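Local coordinates for protein glycoside Hydrolase (Bacteroides uniformis, PDB 5T99) that probably hydrolyses galactose-containing chains of agarose breakdown as a family 2 glycoside hydrolase, and binds the sugar mimic galacto-isofagomine in its pocket, at residues 754-766 against 789-803. Residues are numbered along the deposited sequence; the frame is centred on the assembly and turned at random.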
loop_
_atom_site.group_PDB
_atom_site.type_symbol
_atom_site.label_atom_id
_atom_site.label_comp_id
_atom_site.label_asym_id
_atom_site.label_seq_id
_atom_site.Cartn_x
_atom_site.Cartn_y
_atom_site.Cartn_z
ATOM N N PHE A 754 8.485 27.538 1.844
ATOM C CA PHE A 754 8.884 26.964 0.571
ATOM C C PHE A 754 8.283 27.727 -0.588
ATOM O O PHE A 754 7.128 28.160 -0.558
ATOM C CB PHE A 754 8.481 25.492 0.491
ATOM C CG PHE A 754 9.033 24.645 1.609
ATOM C CD1 PHE A 754 10.340 24.176 1.562
ATOM C CD2 PHE A 754 8.242 24.308 2.701
ATOM C CE1 PHE A 754 10.847 23.384 2.573
ATOM C CE2 PHE A 754 8.747 23.523 3.722
ATOM C CZ PHE A 754 10.053 23.065 3.657
ATOM N N SER A 755 9.093 27.879 -1.619
ATOM C CA SER A 755 8.692 28.553 -2.830
ATOM C C SER A 755 9.145 27.642 -3.975
ATOM O O SER A 755 10.268 27.117 -3.954
ATOM C CB SER A 755 9.334 29.953 -2.866
ATOM O OG SER A 755 9.349 30.518 -4.163
ATOM N N VAL A 756 8.255 27.436 -4.942
ATOM C CA VAL A 756 8.508 26.562 -6.083
ATOM C C VAL A 756 8.155 27.310 -7.365
ATOM O O VAL A 756 7.022 27.761 -7.522
ATOM C CB VAL A 756 7.677 25.265 -5.963
ATOM C CG1 VAL A 756 7.931 24.335 -7.147
ATOM C CG2 VAL A 756 7.990 24.575 -4.639
ATOM N N GLU A 757 9.130 27.438 -8.266
ATOM C CA GLU A 757 8.996 28.228 -9.495
ATOM C C GLU A 757 9.407 27.379 -10.699
ATOM O O GLU A 757 10.236 26.469 -10.574
ATOM C CB GLU A 757 9.905 29.475 -9.461
ATOM C CG GLU A 757 9.877 30.322 -8.184
ATOM C CD GLU A 757 8.939 31.521 -8.260
ATOM O OE1 GLU A 757 9.405 32.653 -7.984
ATOM O OE2 GLU A 757 7.744 31.337 -8.595
ATOM N N GLY A 758 8.847 27.707 -11.861
ATOM C CA GLY A 758 9.243 27.094 -13.125
ATOM C C GLY A 758 8.338 25.943 -13.530
ATOM O O GLY A 758 7.117 26.066 -13.470
ATOM N N ALA A 759 8.951 24.827 -13.935
ATOM C CA ALA A 759 8.241 23.689 -14.545
ATOM C C ALA A 759 7.683 22.739 -13.477
ATOM O O ALA A 759 8.213 21.652 -13.257
ATOM C CB ALA A 759 9.170 22.944 -15.509
ATOM N N GLY A 760 6.605 23.154 -12.822
ATOM C CA GLY A 760 6.044 22.383 -11.724
ATOM C C GLY A 760 5.546 23.271 -10.610
ATOM O O GLY A 760 5.539 24.491 -10.742
ATOM N N HIS A 761 5.135 22.651 -9.504
ATOM C CA HIS A 761 4.472 23.365 -8.430
ATOM C C HIS A 761 4.584 22.681 -7.077
ATOM O O HIS A 761 4.872 21.485 -6.975
ATOM C CB HIS A 761 2.991 23.563 -8.772
ATOM C CG HIS A 761 2.236 22.283 -8.957
ATOM N ND1 HIS A 761 2.157 21.627 -10.166
ATOM C CD2 HIS A 761 1.535 21.533 -8.078
ATOM C CE1 HIS A 761 1.427 20.536 -10.025
ATOM N NE2 HIS A 761 1.044 20.456 -8.763
ATOM N N PHE A 762 4.335 23.470 -6.039
ATOM C CA PHE A 762 4.216 22.956 -4.688
ATOM C C PHE A 762 3.066 21.945 -4.627
ATOM O O PHE A 762 1.976 22.231 -5.122
ATOM C CB PHE A 762 3.946 24.091 -3.698
ATOM C CG PHE A 762 3.648 23.598 -2.326
ATOM C CD1 PHE A 762 4.678 23.129 -1.520
ATOM C CD2 PHE A 762 2.341 23.510 -1.864
ATOM C CE1 PHE A 762 4.416 22.622 -0.262
ATOM C CE2 PHE A 762 2.071 23.002 -0.605
ATOM C CZ PHE A 762 3.107 22.554 0.199
ATOM N N ARG A 763 3.303 20.785 -4.008
ATOM C CA ARG A 763 2.239 19.784 -3.827
ATOM C C ARG A 763 1.880 19.547 -2.376
ATOM O O ARG A 763 0.695 19.629 -2.017
ATOM C CB ARG A 763 2.592 18.452 -4.501
ATOM C CG ARG A 763 1.505 17.377 -4.420
ATOM C CD ARG A 763 0.127 17.855 -4.881
ATOM N NE ARG A 763 -0.880 16.824 -4.655
ATOM C CZ ARG A 763 -1.434 16.539 -3.470
ATOM N NH1 ARG A 763 -1.104 17.218 -2.359
ATOM N NH2 ARG A 763 -2.335 15.557 -3.381
ATOM N N ALA A 764 2.872 19.229 -1.546
ATOM C CA ALA A 764 2.606 18.982 -0.120
ATOM C C ALA A 764 3.848 19.036 0.760
ATOM O O ALA A 764 4.971 19.028 0.266
ATOM C CB ALA A 764 1.900 17.636 0.058
ATOM N N VAL A 765 3.613 19.075 2.070
ATOM C CA VAL A 765 4.664 19.019 3.084
ATOM C C VAL A 765 4.310 18.081 4.228
ATOM O O VAL A 765 3.145 17.840 4.493
ATOM C CB VAL A 765 4.943 20.402 3.705
ATOM C CG1 VAL A 765 5.791 21.257 2.775
ATOM C CG2 VAL A 765 3.644 21.115 4.080
ATOM N N GLY A 766 5.329 17.575 4.913
ATOM C CA GLY A 766 5.129 16.759 6.108
ATOM C C GLY A 766 6.342 16.797 7.011
ATOM O O GLY A 766 7.383 17.347 6.639
ATOM N N MET A 789 9.758 17.511 5.195
ATOM C CA MET A 789 9.720 16.913 3.864
ATOM C C MET A 789 8.848 17.749 2.960
ATOM O O MET A 789 7.673 17.952 3.258
ATOM C CB MET A 789 9.165 15.487 3.957
ATOM C CG MET A 789 9.040 14.736 2.631
ATOM S SD MET A 789 10.620 14.265 1.910
ATOM C CE MET A 789 11.208 13.098 3.146
ATOM N N LEU A 790 9.437 18.209 1.859
ATOM C CA LEU A 790 8.738 18.984 0.850
ATOM C C LEU A 790 8.416 18.060 -0.314
ATOM O O LEU A 790 9.266 17.283 -0.740
ATOM C CB LEU A 790 9.631 20.139 0.361
ATOM C CG LEU A 790 9.090 20.952 -0.820
ATOM C CD1 LEU A 790 7.844 21.707 -0.403
ATOM C CD2 LEU A 790 10.137 21.908 -1.362
ATOM N N ILE A 791 7.206 18.174 -0.855
ATOM C CA ILE A 791 6.802 17.361 -1.997
ATOM C C ILE A 791 6.430 18.279 -3.153
ATOM O O ILE A 791 5.520 19.081 -3.038
ATOM C CB ILE A 791 5.630 16.402 -1.640
ATOM C CG1 ILE A 791 5.998 15.540 -0.422
ATOM C CG2 ILE A 791 5.308 15.490 -2.822
ATOM C CD1 ILE A 791 4.839 14.777 0.190
ATOM N N VAL A 792 7.137 18.159 -4.268
ATOM C CA VAL A 792 6.776 18.909 -5.472
ATOM C C VAL A 792 6.281 17.958 -6.553
ATOM O O VAL A 792 6.491 16.763 -6.462
ATOM C CB VAL A 792 7.918 19.830 -5.981
ATOM C CG1 VAL A 792 8.311 20.819 -4.891
ATOM C CG2 VAL A 792 9.133 19.045 -6.480
ATOM N N GLN A 793 5.601 18.520 -7.550
ATOM C CA GLN A 793 4.932 17.771 -8.601
ATOM C C GLN A 793 5.096 18.466 -9.941
ATOM O O GLN A 793 5.018 19.683 -10.014
ATOM C CB GLN A 793 3.449 17.662 -8.285
ATOM C CG GLN A 793 2.678 16.726 -9.205
ATOM C CD GLN A 793 1.301 16.398 -8.666
ATOM O OE1 GLN A 793 0.992 15.242 -8.362
ATOM N NE2 GLN A 793 0.465 17.411 -8.549
ATOM N N SER A 794 5.292 17.691 -11.004
ATOM C CA SER A 794 5.368 18.260 -12.350
ATOM C C SER A 794 4.021 18.854 -12.793
ATOM O O SER A 794 2.977 18.569 -12.202
ATOM C CB SER A 794 5.839 17.203 -13.363
ATOM O OG SER A 794 4.937 16.109 -13.421
ATOM N N ASP A 795 4.076 19.717 -13.805
ATOM C CA ASP A 795 2.891 20.153 -14.545
ATOM C C ASP A 795 2.839 19.348 -15.836
ATOM O O ASP A 795 3.879 19.097 -16.464
ATOM C CB ASP A 795 2.951 21.648 -14.890
ATOM C CG ASP A 795 2.700 22.548 -13.697
ATOM O OD1 ASP A 795 3.163 23.710 -13.745
ATOM O OD2 ASP A 795 2.035 22.118 -12.731
ATOM N N GLU A 796 1.627 18.963 -16.230
ATOM C CA GLU A 796 1.431 18.084 -17.379
ATOM C C GLU A 796 1.995 18.721 -18.656
ATOM O O GLU A 796 1.651 19.854 -18.988
ATOM C CB GLU A 796 -0.055 17.764 -17.551
ATOM C CG GLU A 796 -0.359 16.742 -18.644
ATOM C CD GLU A 796 -1.834 16.408 -18.751
ATOM O OE1 GLU A 796 -2.657 17.054 -18.070
ATOM O OE2 GLU A 796 -2.169 15.494 -19.527
ATOM N N ASN A 797 2.879 17.982 -19.332
ATOM C CA ASN A 797 3.500 18.375 -20.615
ATOM C C ASN A 797 4.448 19.590 -20.577
ATOM O O ASN A 797 4.789 20.139 -21.631
ATOM C CB ASN A 797 2.434 18.530 -21.728
ATOM C CG ASN A 797 1.989 17.196 -22.291
ATOM O OD1 ASN A 797 1.085 16.557 -21.762
ATOM N ND2 ASN A 797 2.629 16.768 -23.370
ATOM N N LYS A 798 4.913 19.968 -19.386
ATOM C CA LYS A 798 5.787 21.126 -19.222
ATOM C C LYS A 798 7.178 20.655 -18.778
ATOM O O LYS A 798 7.378 20.281 -17.622
ATOM C CB LYS A 798 5.167 22.120 -18.222
ATOM C CG LYS A 798 4.996 23.527 -18.783
ATOM C CD LYS A 798 3.996 24.360 -17.987
ATOM C CE LYS A 798 4.571 24.833 -16.661
ATOM N NZ LYS A 798 3.671 25.847 -16.047
ATOM N N GLN A 799 8.122 20.667 -19.720
ATOM C CA GLN A 799 9.512 20.267 -19.470
ATOM C C GLN A 799 10.335 21.461 -19.016
ATOM O O GLN A 799 9.921 22.601 -19.204
ATOM C CB GLN A 799 10.142 19.680 -20.734
ATOM C CG GLN A 799 9.336 18.558 -21.377
ATOM C CD GLN A 799 10.113 17.832 -22.459
ATOM O OE1 GLN A 799 10.917 16.933 -22.174
ATOM N NE2 GLN A 799 9.880 18.218 -23.711
ATOM N N GLY A 800 11.491 21.181 -18.409
ATOM C CA GLY A 800 12.436 22.211 -17.982
ATOM C C GLY A 800 12.766 22.140 -16.501
ATOM O O GLY A 800 12.564 21.106 -15.857
ATOM N N LYS A 801 13.271 23.253 -15.965
ATOM C CA LYS A 801 13.685 23.333 -14.568
ATOM C C LYS A 801 12.516 23.681 -13.652
ATOM O O LYS A 801 11.659 24.506 -13.988
ATOM C CB LYS A 801 14.769 24.394 -14.371
ATOM C CG LYS A 801 16.005 24.270 -15.244
ATOM C CD LYS A 801 17.021 25.340 -14.845
ATOM C CE LYS A 801 17.954 25.713 -15.987
ATOM N NZ LYS A 801 18.746 24.541 -16.463
ATOM N N MET A 802 12.491 23.047 -12.489
ATOM C CA MET A 802 11.614 23.442 -11.404
ATOM C C MET A 802 12.553 23.884 -10.297
ATOM O O MET A 802 13.380 23.091 -9.840
ATOM C CB MET A 802 10.757 22.264 -10.968
ATOM C CG MET A 802 9.900 22.545 -9.748
ATOM S SD MET A 802 8.765 21.252 -9.207
ATOM C CE MET A 802 9.195 19.830 -10.213
ATOM N N ASN A 803 12.428 25.143 -9.877
ATOM C CA ASN A 803 13.365 25.760 -8.924
ATOM C C ASN A 803 12.740 25.920 -7.561
ATOM O O ASN A 803 11.729 26.599 -7.419
ATOM C CB ASN A 803 13.825 27.122 -9.440
ATOM C CG ASN A 803 14.441 27.030 -10.820
ATOM O OD1 ASN A 803 13.980 27.683 -11.757
ATOM N ND2 ASN A 803 15.465 26.188 -10.963
HETATM O O HOH W 1 2.647 25.737 -12.033
#
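Leu790 reaches from strand 789-793 into the interior of a beta sandwich, the C-terminal family 2 domain, and meets side chains from both strands of 754-766. Each segment passes from one sheet to the other: 761-766 pairs antiparallel with 789-793, while 754-758 pairs with 800-803 in the facing sheet. From its CB, which lies 4.1 Å from Phe754 CE1, the leucine runs with CG anti to the backbone N (chi1 173°) and then forks. Leu790 CD2 comes to 3.7 Å from Phe754 CD1, and Leu790 CD1 sits over one face of that ring in a CH-pi contact. Leu790 CD1 also touches the edge of the Phe762 ring, 3.6 Å from Phe762 CE1, and packs on Val765 CG1. Farther along, Val756 splits its branches between the two sheets, CG2 on Val792 CG1 and CG1 on Met802 CG; Ile804 adds to this core.

The pairing of 761-766 with 789-793 shifts by one residue at a classic beta bulge, where Arg763 N and Ala764 N both donate to Ile791 O. Where 754-766 turns between the sheets, Ala759 N bonds to Lys801 O at 2.7 Å, its own residue centring an inverse gamma turn.

Beside that turn, Gln793 O accepts from His761 N and lies over one face of the imidazole. Asp795 secures the ring: the carboxylate and imidazole planes are 16° apart but stepped, while Lys798 NZ forms a salt bridge with OD1, a charge that probably helps keep the aspartate ionised. A water also donates to OD1. The other oxygen, Asp795 OD2, accepts from His761 ND1 on its syn side but from out of the carboxylate plane, 2.6 Å from ND1 to OD2, with a bent N-H...O angle of 135°.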